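Local coordinates for protein phenazine-1-carboxylate N-methyltransferase (Pseudomonas aeruginosa, PDB 2IP2) that transfers a methyl group from S-adenosyl-L-methionine to phenazine-1-carboxylate, giving 5-methyl-phenazine-1-carboxylate on the way to the virulence pigment pyocyanine, at residues L246-A249 and A250-L254; R57-R60 and L61-L65; Y133-L136 and K137-D141. All coordinates share one frame; numbering follows the deposited sequence. Where two conformers were deposited one is given.

Contact 1 of 3, residues L246-A249 and A250-L254; sequences LDEA and ASLRL
Asp247 OD1 accepts from Ala250 N at 2.7 Å, the N-cap bond of helix 248-261, which links strands 236-240 and 267-272 in a beta-alpha-beta unit of the Rossmann-like methyltransferase domain. The carboxylate turns back on the first turn because CG sits between the backbone N and the carbonyl carbon (chi1 68°), and the nearly straight bond meets OD1 almost head-on along the C-O direction. The backbone oxygen of the same residue is gripped twice from Ser251, by the amide N and by OG, the hydroxyl donating at 2.9 Å to Asp247 O from 43° above the carbonyl plane. With OG anti to its own carbonyl carbon (chi1 -59°), the hydroxyl bends toward the preceding turn and also rests on Leu246 CB. Glu248 crosses Leu252 obliquely, OE1 3.8 Å from Leu252 CD1; its carboxylate is held by a salt bridge to Arg311 of helix 302-311, and Leu308 of the same helix packs on Glu248, Ser251 and Leu252. Arg253 takes its polar end elsewhere, NE donating to Leu227 O. Ahead of the cap, Leu246 packs against the first turns of the helix, its two methyls divided: CD2 lies 3.9 Å from Ala250 CB, and CD1 meets Leu254 CD2 at 3.8 Å, the two leucines crossing at about a right angle.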
ATOM      1  N   LEU A 246       8.745   3.074  28.625  1.00 42.58           N
ATOM      2  CA  LEU A 246       9.090   3.565  29.961  1.00 41.16           C
ATOM      3  C   LEU A 246       9.384   5.061  29.944  1.00 40.52           C
ATOM      4  O   LEU A 246      10.031   5.538  29.023  1.00 38.94           O
ATOM      5  CB  LEU A 246      10.317   2.813  30.518  1.00 40.16           C
ATOM      6  CG  LEU A 246      10.227   1.317  30.898  1.00 38.01           C
ATOM      7  CD1 LEU A 246      11.582   0.887  31.502  1.00 36.02           C
ATOM      8  CD2 LEU A 246       9.115   1.041  31.867  1.00 36.66           C
ATOM      9  N   ASP A 247       8.898   5.789  30.953  1.00 40.57           N
ATOM     10  CA  ASP A 247       9.285   7.213  31.113  1.00 40.63           C
ATOM     11  C   ASP A 247      10.720   7.355  31.652  1.00 40.99           C
ATOM     12  O   ASP A 247      11.392   6.340  31.926  1.00 40.33           O
ATOM     13  CB  ASP A 247       8.256   7.973  31.969  1.00 41.60           C
ATOM     14  CG  ASP A 247       8.221   7.535  33.452  1.00 42.86           C
ATOM     15  OD1 ASP A 247       9.132   6.820  33.960  1.00 43.36           O
ATOM     16  OD2 ASP A 247       7.248   7.948  34.125  1.00 45.71           O
ATOM     17  N   GLU A 248      11.192   8.598  31.796  1.00 40.30           N
ATOM     18  CA  GLU A 248      12.518   8.899  32.327  1.00 40.70           C
ATOM     19  C   GLU A 248      12.807   8.223  33.657  1.00 39.91           C
ATOM     20  O   GLU A 248      13.811   7.512  33.802  1.00 40.55           O
ATOM     21  CB  GLU A 248      12.682  10.412  32.532  1.00 40.85           C
ATOM     22  CG  GLU A 248      13.515  11.086  31.493  1.00 46.09           C
ATOM     23  CD  GLU A 248      14.971  10.644  31.514  1.00 46.86           C
ATOM     24  OE1 GLU A 248      15.690  10.826  32.525  1.00 43.01           O
ATOM     25  OE2 GLU A 248      15.400  10.146  30.466  1.00 50.27           O
ATOM     26  N   ALA A 249      11.944   8.502  34.631  1.00 39.61           N
ATOM     27  CA  ALA A 249      12.067   7.939  35.972  1.00 38.47           C
ATOM     28  C   ALA A 249      12.218   6.409  35.947  1.00 37.21           C
ATOM     29  O   ALA A 249      13.162   5.869  36.551  1.00 35.92           O
ATOM     30  CB  ALA A 249      10.858   8.341  36.856  1.00 38.39           C
ATOM     31  N   ALA A 250      11.252   5.741  35.300  1.00 35.86           N
ATOM     32  CA  ALA A 250      11.218   4.272  35.222  1.00 34.93           C
ATOM     33  C   ALA A 250      12.449   3.711  34.514  1.00 34.74           C
ATOM     34  O   ALA A 250      13.043   2.729  34.995  1.00 34.85           O
ATOM     35  CB  ALA A 250       9.887   3.774  34.561  1.00 34.02           C
ATOM     36  N   SER A 251      12.872   4.367  33.422  1.00 34.57           N
ATOM     37  CA  SER A 251      14.047   3.917  32.685  1.00 34.82           C
ATOM     38  C   SER A 251      15.299   4.041  33.513  1.00 34.52           C
ATOM     39  O   SER A 251      16.212   3.219  33.389  1.00 34.09           O
ATOM     40  CB  SER A 251      14.240   4.651  31.348  1.00 34.66           C
ATOM     41  OG  SER A 251      13.115   4.495  30.483  1.00 36.25           O
ATOM     42  N   LEU A 252      15.366   5.070  34.363  1.00 34.21           N
ATOM     43  CA  LEU A 252      16.575   5.227  35.149  1.00 35.16           C
ATOM     44  C   LEU A 252      16.567   4.208  36.299  1.00 34.88           C
ATOM     45  O   LEU A 252      17.630   3.699  36.654  1.00 36.56           O
ATOM     46  CB  LEU A 252      16.763   6.692  35.641  1.00 35.16           C
ATOM     47  CG  LEU A 252      17.223   7.812  34.684  1.00 36.21           C
ATOM     48  CD1 LEU A 252      17.339   9.099  35.499  1.00 37.04           C
ATOM     49  CD2 LEU A 252      18.548   7.539  33.960  1.00 34.74           C
ATOM     50  N   ARG A 253      15.397   3.868  36.833  1.00 35.44           N
ATOM     51  CA  ARG A 253      15.355   2.793  37.841  1.00 36.48           C
ATOM     52  C   ARG A 253      15.831   1.463  37.231  1.00 35.41           C
ATOM     53  O   ARG A 253      16.655   0.780  37.817  1.00 34.57           O
ATOM     54  CB  ARG A 253      13.985   2.573  38.478  1.00 37.68           C
ATOM     55  CG  ARG A 253      13.390   3.742  39.319  1.00 40.56           C
ATOM     56  CD  ARG A 253      12.243   3.247  40.244  1.00 41.50           C
ATOM     57  NE  ARG A 253      12.724   2.239  41.196  1.00 49.40           N
ATOM     58  CZ  ARG A 253      13.309   2.514  42.368  1.00 50.34           C
ATOM     59  NH1 ARG A 253      13.458   3.778  42.769  1.00 51.37           N
ATOM     60  NH2 ARG A 253      13.722   1.519  43.149  1.00 49.17           N
ATOM     61  N   LEU A 254      15.354   1.138  36.030  1.00 34.09           N
ATOM     62  CA  LEU A 254      15.719  -0.131  35.395  1.00 32.87           C
ATOM     63  C   LEU A 254      17.236  -0.178  35.115  1.00 32.47           C
ATOM     64  O   LEU A 254      17.948  -1.143  35.451  1.00 33.27           O
ATOM     65  CB  LEU A 254      14.914  -0.296  34.074  1.00 32.96           C
ATOM     66  CG  LEU A 254      15.316  -1.519  33.279  1.00 32.02           C
ATOM     67  CD1 LEU A 254      14.874  -2.774  34.033  1.00 29.81           C
ATOM     68  CD2 LEU A 254      14.623  -1.424  31.902  1.00 33.92           C
TER

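Contact 2 of 3, residues R57-R60 and L61-L65; sequences RIHR and LMRLL
His59 and Arg63, one turn apart on helix 55-67, meet at the nearest point through His59 NE2 and Arg63 CD, 4.0 Å apart. His59 CD2 lies over one face of the Arg63 guanidinium, offset toward the rim, with the ring and guanidinium planes 57° apart. Arg63 reaches this position with CG anti to the backbone N (chi1 -169°) and a bend at chi3. Arg63 NH2 also lies 4.0 Å from Arg60 CG, obliquely, the two guanidinium planes being nearly perpendicular. A water lies in the plane of the Arg63 guanidinium, accepting from Arg63 NE at 2.8 Å and donating to Arg60 O at 2.9 Å; that carbonyl also accepts the helix bond from Leu64 N. Round the helix, Ile58 and Met62 lie side by side and point the same way, CG2 of Ile58 touching CG of Met62 at 3.7 Å.

Further out, His59 ND1 is hydrogen-bonded to Asp44, which helps to hold the ring in place, while Ile58, Leu61 and Met62 pack against helices 44-51, 6-30 and 33-38 of the dimerisation domain. Arg63 NH2 and Arg60 NE both form salt bridges with Asp288 OD2 of the second subunit, where Arg60 also reaches Gly297 O and Arg57 binds the carbonyls of Leu117 and Leu118. Arg60 and Arg63, about a turn apart, thus share a single carboxylate oxygen across the dimer interface, which probably offsets their like charges.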
ATOM      1  N   ARG A  57      -9.705 -15.578 -12.741  1.00 25.92           N
ATOM      2  CA  ARG A  57      -9.373 -14.694 -11.606  1.00 24.82           C
ATOM      3  C   ARG A  57      -8.049 -15.059 -11.028  1.00 25.21           C
ATOM      4  O   ARG A  57      -7.263 -14.189 -10.680  1.00 25.18           O
ATOM      5  CB  ARG A  57     -10.472 -14.712 -10.531  1.00 25.02           C
ATOM      6  CG  ARG A  57     -11.759 -14.142 -11.111  1.00 23.15           C
ATOM      7  CD  ARG A  57     -12.825 -13.904  -9.998  1.00 23.54           C
ATOM      8  NE  ARG A  57     -13.430 -15.107  -9.410  1.00 25.57           N
ATOM      9  CZ  ARG A  57     -14.387 -15.836  -9.990  1.00 25.73           C
ATOM     10  NH1 ARG A  57     -14.874 -15.465 -11.169  1.00 25.80           N
ATOM     11  NH2 ARG A  57     -14.888 -16.902  -9.366  1.00 26.23           N
ATOM     12  N   ILE A  58      -7.777 -16.364 -10.908  1.00 23.78           N
ATOM     13  CA  ILE A  58      -6.452 -16.764 -10.474  1.00 24.20           C
ATOM     14  C   ILE A  58      -5.372 -16.270 -11.397  1.00 23.67           C
ATOM     15  O   ILE A  58      -4.313 -15.774 -10.939  1.00 24.30           O
ATOM     16  CB  ILE A  58      -6.302 -18.315 -10.219  1.00 23.42           C
ATOM     17  CG1 ILE A  58      -7.266 -18.724  -9.098  1.00 23.77           C
ATOM     18  CG2 ILE A  58      -4.787 -18.680  -9.920  1.00 23.80           C
ATOM     19  CD1 ILE A  58      -6.989 -18.192  -7.639  1.00 23.49           C
ATOM     20  N   HIS A  59      -5.636 -16.377 -12.681  1.00 23.26           N
ATOM     21  CA  HIS A  59      -4.705 -15.901 -13.675  1.00 24.09           C
ATOM     22  C   HIS A  59      -4.361 -14.436 -13.457  1.00 23.63           C
ATOM     23  O   HIS A  59      -3.156 -14.030 -13.532  1.00 24.81           O
ATOM     24  CB  HIS A  59      -5.242 -16.071 -15.102  1.00 26.49           C
ATOM     25  CG  HIS A  59      -4.242 -15.653 -16.144  1.00 26.15           C
ATOM     26  ND1 HIS A  59      -3.122 -16.409 -16.433  1.00 31.46           N
ATOM     27  CD2 HIS A  59      -4.158 -14.544 -16.919  1.00 30.94           C
ATOM     28  CE1 HIS A  59      -2.403 -15.790 -17.360  1.00 29.07           C
ATOM     29  NE2 HIS A  59      -3.005 -14.654 -17.666  1.00 29.10           N
ATOM     30  N   ARG A  60      -5.389 -13.616 -13.217  1.00 22.48           N
ATOM     31  CA  ARG A  60      -5.149 -12.176 -13.091  1.00 23.14           C
ATOM     32  C   ARG A  60      -4.424 -11.819 -11.793  1.00 21.97           C
ATOM     33  O   ARG A  60      -3.551 -10.908 -11.738  1.00 22.23           O
ATOM     34  CB  ARG A  60      -6.463 -11.441 -13.203  1.00 23.09           C
ATOM     35  CG  ARG A  60      -7.043 -11.558 -14.655  1.00 26.69           C
ATOM     36  CD  ARG A  60      -8.502 -11.248 -14.676  1.00 26.36           C
ATOM     37  NE  ARG A  60      -8.704  -9.791 -14.603  1.00 25.99           N
ATOM     38  CZ  ARG A  60      -9.874  -9.176 -14.684  1.00 22.66           C
ATOM     39  NH1 ARG A  60     -11.024  -9.863 -14.719  1.00 23.68           N
ATOM     40  NH2 ARG A  60      -9.908  -7.840 -14.675  1.00 22.89           N
ATOM     41  N   LEU A  61      -4.807 -12.511 -10.727  1.00 20.02           N
ATOM     42  CA  LEU A  61      -4.079 -12.334  -9.470  1.00 21.22           C
ATOM     43  C   LEU A  61      -2.613 -12.728  -9.635  1.00 21.65           C
ATOM     44  O   LEU A  61      -1.708 -12.016  -9.199  1.00 21.47           O
ATOM     45  CB  LEU A  61      -4.773 -13.120  -8.318  1.00 20.83           C
ATOM     46  CG  LEU A  61      -4.057 -13.105  -6.924  1.00 18.28           C
ATOM     47  CD1 LEU A  61      -4.004 -11.693  -6.374  1.00 22.25           C
ATOM     48  CD2 LEU A  61      -4.921 -14.006  -6.011  1.00 22.88           C
ATOM     49  N   MET A  62      -2.371 -13.926 -10.205  1.00 22.55           N
ATOM     50  CA  MET A  62      -1.004 -14.443 -10.293  1.00 22.39           C
ATOM     51  C   MET A  62      -0.157 -13.562 -11.248  1.00 23.07           C
ATOM     52  O   MET A  62       1.003 -13.344 -10.954  1.00 24.73           O
ATOM     53  CB  MET A  62      -0.988 -15.917 -10.752  1.00 22.75           C
ATOM     54  CG  MET A  62      -1.583 -16.940  -9.716  1.00 20.72           C
ATOM     55  SD  MET A  62      -0.579 -16.964  -8.219  1.00 25.05           S
ATOM     56  CE  MET A  62       1.074 -17.368  -8.827  1.00 19.96           C
ATOM     57  N   ARG A  63      -0.733 -13.107 -12.373  1.00 22.95           N
ATOM     58  CA  ARG A  63      -0.069 -12.186 -13.289  1.00 23.72           C
ATOM     59  C   ARG A  63       0.477 -10.953 -12.532  1.00 23.00           C
ATOM     60  O   ARG A  63       1.642 -10.550 -12.718  1.00 22.78           O
ATOM     61  CB  ARG A  63      -1.083 -11.695 -14.325  1.00 24.08           C
ATOM     62  CG  ARG A  63      -0.511 -10.962 -15.449  1.00 32.47           C
ATOM     63  CD  ARG A  63      -1.495 -11.138 -16.634  1.00 37.69           C
ATOM     64  NE  ARG A  63      -2.770 -10.462 -16.411  1.00 32.44           N
ATOM     65  CZ  ARG A  63      -3.592 -10.196 -17.405  1.00 36.81           C
ATOM     66  NH1 ARG A  63      -3.236 -10.585 -18.637  1.00 36.93           N
ATOM     67  NH2 ARG A  63      -4.717  -9.530 -17.202  1.00 34.56           N
ATOM     68  N   LEU A  64      -0.381 -10.384 -11.684  1.00 22.48           N
ATOM     69  CA  LEU A  64      -0.015  -9.259 -10.833  1.00 23.58           C
ATOM     70  C   LEU A  64       1.140  -9.602  -9.875  1.00 23.54           C
ATOM     71  O   LEU A  64       2.139  -8.874  -9.786  1.00 24.11           O
ATOM     72  CB  LEU A  64      -1.263  -8.821 -10.034  0.50 23.31           C
ATOM     73  CG  LEU A  64      -1.121  -7.570  -9.178  0.50 23.22           C
ATOM     74  CD1 LEU A  64      -2.496  -6.963  -8.979  0.50 26.38           C
ATOM     75  CD2 LEU A  64      -0.456  -7.902  -7.821  0.50 20.60           C
ATOM     76  N   LEU A  65       1.009 -10.707  -9.133  1.00 23.53           N
ATOM     77  CA  LEU A  65       2.001 -11.027  -8.103  1.00 22.81           C
ATOM     78  C   LEU A  65       3.344 -11.342  -8.764  1.00 24.95           C
ATOM     79  O   LEU A  65       4.391 -10.958  -8.229  1.00 26.97           O
ATOM     80  CB  LEU A  65       1.549 -12.216  -7.271  1.00 22.97           C
ATOM     81  CG  LEU A  65       0.366 -11.803  -6.373  1.00 22.16           C
ATOM     82  CD1 LEU A  65      -0.299 -13.019  -5.706  1.00 21.92           C
ATOM     83  CD2 LEU A  65       0.746 -10.711  -5.307  1.00 20.56           C
TER
HETATM   84  O   HOH W   1      -3.619  -9.158 -14.032  1.00 22.89           O

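Contact 3 of 3, residues Y133-L136 and K137-D141; sequences YSYL and KRCPD
Cys139 SG meets the Tyr135 ring obliquely, 4.4 Å from its centroid and 30° off the ring normal, in a sulfur-aromatic contact made by one of the two modelled conformers of Cys139. CE1 is the ring atom nearest the sulfur, at 4.0 Å. In Tyr135, CG anti to the backbone N (chi1 175°) brings the CD1-CE1 side of the ring round to Cys139; Cys139 holds SG beside its own N, and that amide donates to Tyr135 O at 2.9 Å. One backbone bond and one side-chain contact therefore tie the same two residues. Arg138 comes to the same side of the ring, further out: its chain bends at chi3 and brings NH2 to 4.0 Å from Tyr135 CD1, with ring and guanidinium planes 69° apart. Both polar ends are anchored elsewhere, Arg138 NE in a salt bridge to Glu130 and Tyr135 OH in a hydrogen bond to Glu105. Phe124 meets the Tyr135 ring edge-to-face, while Ala142 and Arg145 of the next helix also pack on it. The arrangement is that of a junction between consecutive helices, 132-138 and 140-150, at which Cys139 both ends one helix and stands at the N-cap of the next.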
ATOM      1  N   TYR A 133      -3.900  -3.737  23.688  1.00 27.60           N
ATOM      2  CA  TYR A 133      -3.450  -4.739  24.671  1.00 29.95           C
ATOM      3  C   TYR A 133      -4.589  -5.274  25.527  1.00 29.18           C
ATOM      4  O   TYR A 133      -4.550  -6.444  25.896  1.00 31.01           O
ATOM      5  CB  TYR A 133      -2.289  -4.255  25.557  1.00 31.97           C
ATOM      6  CG  TYR A 133      -1.042  -4.125  24.731  1.00 35.14           C
ATOM      7  CD1 TYR A 133      -0.470  -5.256  24.136  1.00 36.65           C
ATOM      8  CD2 TYR A 133      -0.468  -2.856  24.480  1.00 38.38           C
ATOM      9  CE1 TYR A 133       0.674  -5.147  23.320  1.00 39.54           C
ATOM     10  CE2 TYR A 133       0.666  -2.731  23.672  1.00 39.08           C
ATOM     11  CZ  TYR A 133       1.229  -3.880  23.098  1.00 41.47           C
ATOM     12  OH  TYR A 133       2.362  -3.756  22.300  1.00 44.74           O
ATOM     13  N   SER A 134      -5.610  -4.464  25.775  1.00 28.36           N
ATOM     14  CA  SER A 134      -6.824  -5.003  26.461  1.00 28.98           C
ATOM     15  C   SER A 134      -7.490  -6.067  25.604  1.00 28.88           C
ATOM     16  O   SER A 134      -7.863  -7.135  26.131  1.00 27.67           O
ATOM     17  CB  SER A 134      -7.833  -3.922  26.803  1.00 29.89           C
ATOM     18  OG  SER A 134      -7.249  -3.002  27.687  1.00 34.29           O
ATOM     19  N   TYR A 135      -7.636  -5.764  24.299  1.00 28.48           N
ATOM     20  CA  TYR A 135      -8.149  -6.727  23.277  1.00 29.11           C
ATOM     21  C   TYR A 135      -7.382  -8.042  23.228  1.00 28.16           C
ATOM     22  O   TYR A 135      -8.014  -9.101  23.162  1.00 28.87           O
ATOM     23  CB  TYR A 135      -8.144  -6.065  21.872  1.00 29.83           C
ATOM     24  CG  TYR A 135      -8.524  -6.915  20.692  1.00 31.58           C
ATOM     25  CD1 TYR A 135      -9.852  -7.128  20.357  1.00 35.21           C
ATOM     26  CD2 TYR A 135      -7.535  -7.479  19.866  1.00 34.55           C
ATOM     27  CE1 TYR A 135     -10.206  -7.926  19.232  1.00 35.15           C
ATOM     28  CE2 TYR A 135      -7.874  -8.260  18.756  1.00 33.60           C
ATOM     29  CZ  TYR A 135      -9.199  -8.494  18.469  1.00 34.74           C
ATOM     30  OH  TYR A 135      -9.532  -9.257  17.372  1.00 35.82           O
ATOM     31  N   LEU A 136      -6.046  -7.983  23.184  1.00 28.09           N
ATOM     32  CA  LEU A 136      -5.194  -9.187  23.153  1.00 29.04           C
ATOM     33  C   LEU A 136      -5.338 -10.052  24.417  1.00 30.64           C
ATOM     34  O   LEU A 136      -5.441 -11.277  24.310  1.00 30.60           O
ATOM     35  CB  LEU A 136      -3.707  -8.839  22.965  1.00 28.62           C
ATOM     36  CG  LEU A 136      -3.347  -8.225  21.606  1.00 28.06           C
ATOM     37  CD1 LEU A 136      -1.814  -8.143  21.627  1.00 32.81           C
ATOM     38  CD2 LEU A 136      -3.827  -9.006  20.422  1.00 25.12           C
ATOM     39  N   LYS A 137      -5.359  -9.392  25.569  1.00 32.70           N
ATOM     40  CA  LYS A 137      -5.472 -10.101  26.856  1.00 34.55           C
ATOM     41  C   LYS A 137      -6.876 -10.700  26.974  1.00 35.33           C
ATOM     42  O   LYS A 137      -7.030 -11.800  27.496  1.00 35.82           O
ATOM     43  CB  LYS A 137      -5.213  -9.157  28.031  0.50 34.69           C
ATOM     44  CG  LYS A 137      -4.253  -9.715  29.123  0.50 35.78           C
ATOM     45  CD  LYS A 137      -4.004  -8.697  30.248  0.50 34.75           C
ATOM     46  CE  LYS A 137      -2.787  -9.101  31.131  0.50 36.86           C
ATOM     47  NZ  LYS A 137      -2.751  -8.408  32.490  0.50 34.36           N
ATOM     48  N   ARG A 138      -7.883  -9.996  26.474  1.00 36.23           N
ATOM     49  CA  ARG A 138      -9.265 -10.498  26.557  1.00 37.93           C
ATOM     50  C   ARG A 138      -9.555 -11.632  25.581  1.00 39.17           C
ATOM     51  O   ARG A 138     -10.265 -12.605  25.926  1.00 38.68           O
ATOM     52  CB  ARG A 138     -10.265  -9.368  26.378  1.00 37.91           C
ATOM     53  CG  ARG A 138     -11.717  -9.816  26.447  1.00 39.73           C
ATOM     54  CD  ARG A 138     -12.663  -8.691  26.121  1.00 40.02           C
ATOM     55  NE  ARG A 138     -12.569  -8.253  24.739  1.00 38.27           N
ATOM     56  CZ  ARG A 138     -13.117  -8.886  23.697  1.00 42.20           C
ATOM     57  NH1 ARG A 138     -13.807 -10.025  23.863  1.00 41.24           N
ATOM     58  NH2 ARG A 138     -12.963  -8.382  22.466  1.00 41.17           N
ATOM     59  N   CYS A 139      -9.019 -11.519  24.365  1.00 38.87           N
ATOM     60  CA  CYS A 139      -9.385 -12.438  23.302  1.00 38.90           C
ATOM     61  C   CYS A 139      -8.208 -13.358  23.090  1.00 39.29           C
ATOM     62  O   CYS A 139      -7.257 -13.019  22.365  1.00 39.31           O
ATOM     63  CB  CYS A 139      -9.668 -11.710  21.993  0.60 38.60           C
ATOM     64  SG  CYS A 139     -11.065 -10.624  22.027  0.60 36.56           S
ATOM     65  N   PRO A 140      -8.256 -14.542  23.725  1.00 38.76           N
ATOM     66  CA  PRO A 140      -7.121 -15.444  23.624  1.00 37.38           C
ATOM     67  C   PRO A 140      -6.688 -15.799  22.181  1.00 35.47           C
ATOM     68  O   PRO A 140      -5.495 -15.899  21.925  1.00 33.75           O
ATOM     69  CB  PRO A 140      -7.608 -16.685  24.395  1.00 38.33           C
ATOM     70  CG  PRO A 140      -8.574 -16.106  25.425  1.00 40.25           C
ATOM     71  CD  PRO A 140      -9.332 -15.096  24.572  1.00 38.13           C
ATOM     72  N   ASP A 141      -7.642 -15.985  21.262  1.00 35.05           N
ATOM     73  CA  ASP A 141      -7.285 -16.330  19.873  1.00 33.56           C
ATOM     74  C   ASP A 141      -6.520 -15.180  19.217  1.00 31.83           C
ATOM     75  O   ASP A 141      -5.593 -15.437  18.474  1.00 30.25           O
ATOM     76  CB  ASP A 141      -8.517 -16.728  19.072  0.50 34.18           C
ATOM     77  CG  ASP A 141      -8.390 -18.127  18.476  0.50 36.66           C
ATOM     78  OD1 ASP A 141      -7.434 -18.374  17.706  0.50 36.01           O
ATOM     79  OD2 ASP A 141      -9.243 -18.986  18.798  0.50 37.86           O
TER

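In the fold
The three contacts follow along the chain in the order 2, 3, 1, and none touches another. Contact 2 belongs to the N-terminal dimerisation domain, and it alone of the three engages the second subunit; its centre is 51 Å from that of contact 1, on the opposite side of the chain's centre, and 36 Å from that of contact 3. Contacts 1 and 3 share the methyltransferase domain, their nearest atoms about 11 Å apart. Both lie near the predicted S-adenosyl-L-methionine site: the side chain of Leu246 is about 10 Å and that of Tyr133 about 8 Å from the side chain of Arg241, while Lys137 and Leu254 are about 9 and 11 Å from Asp198 by the same measure.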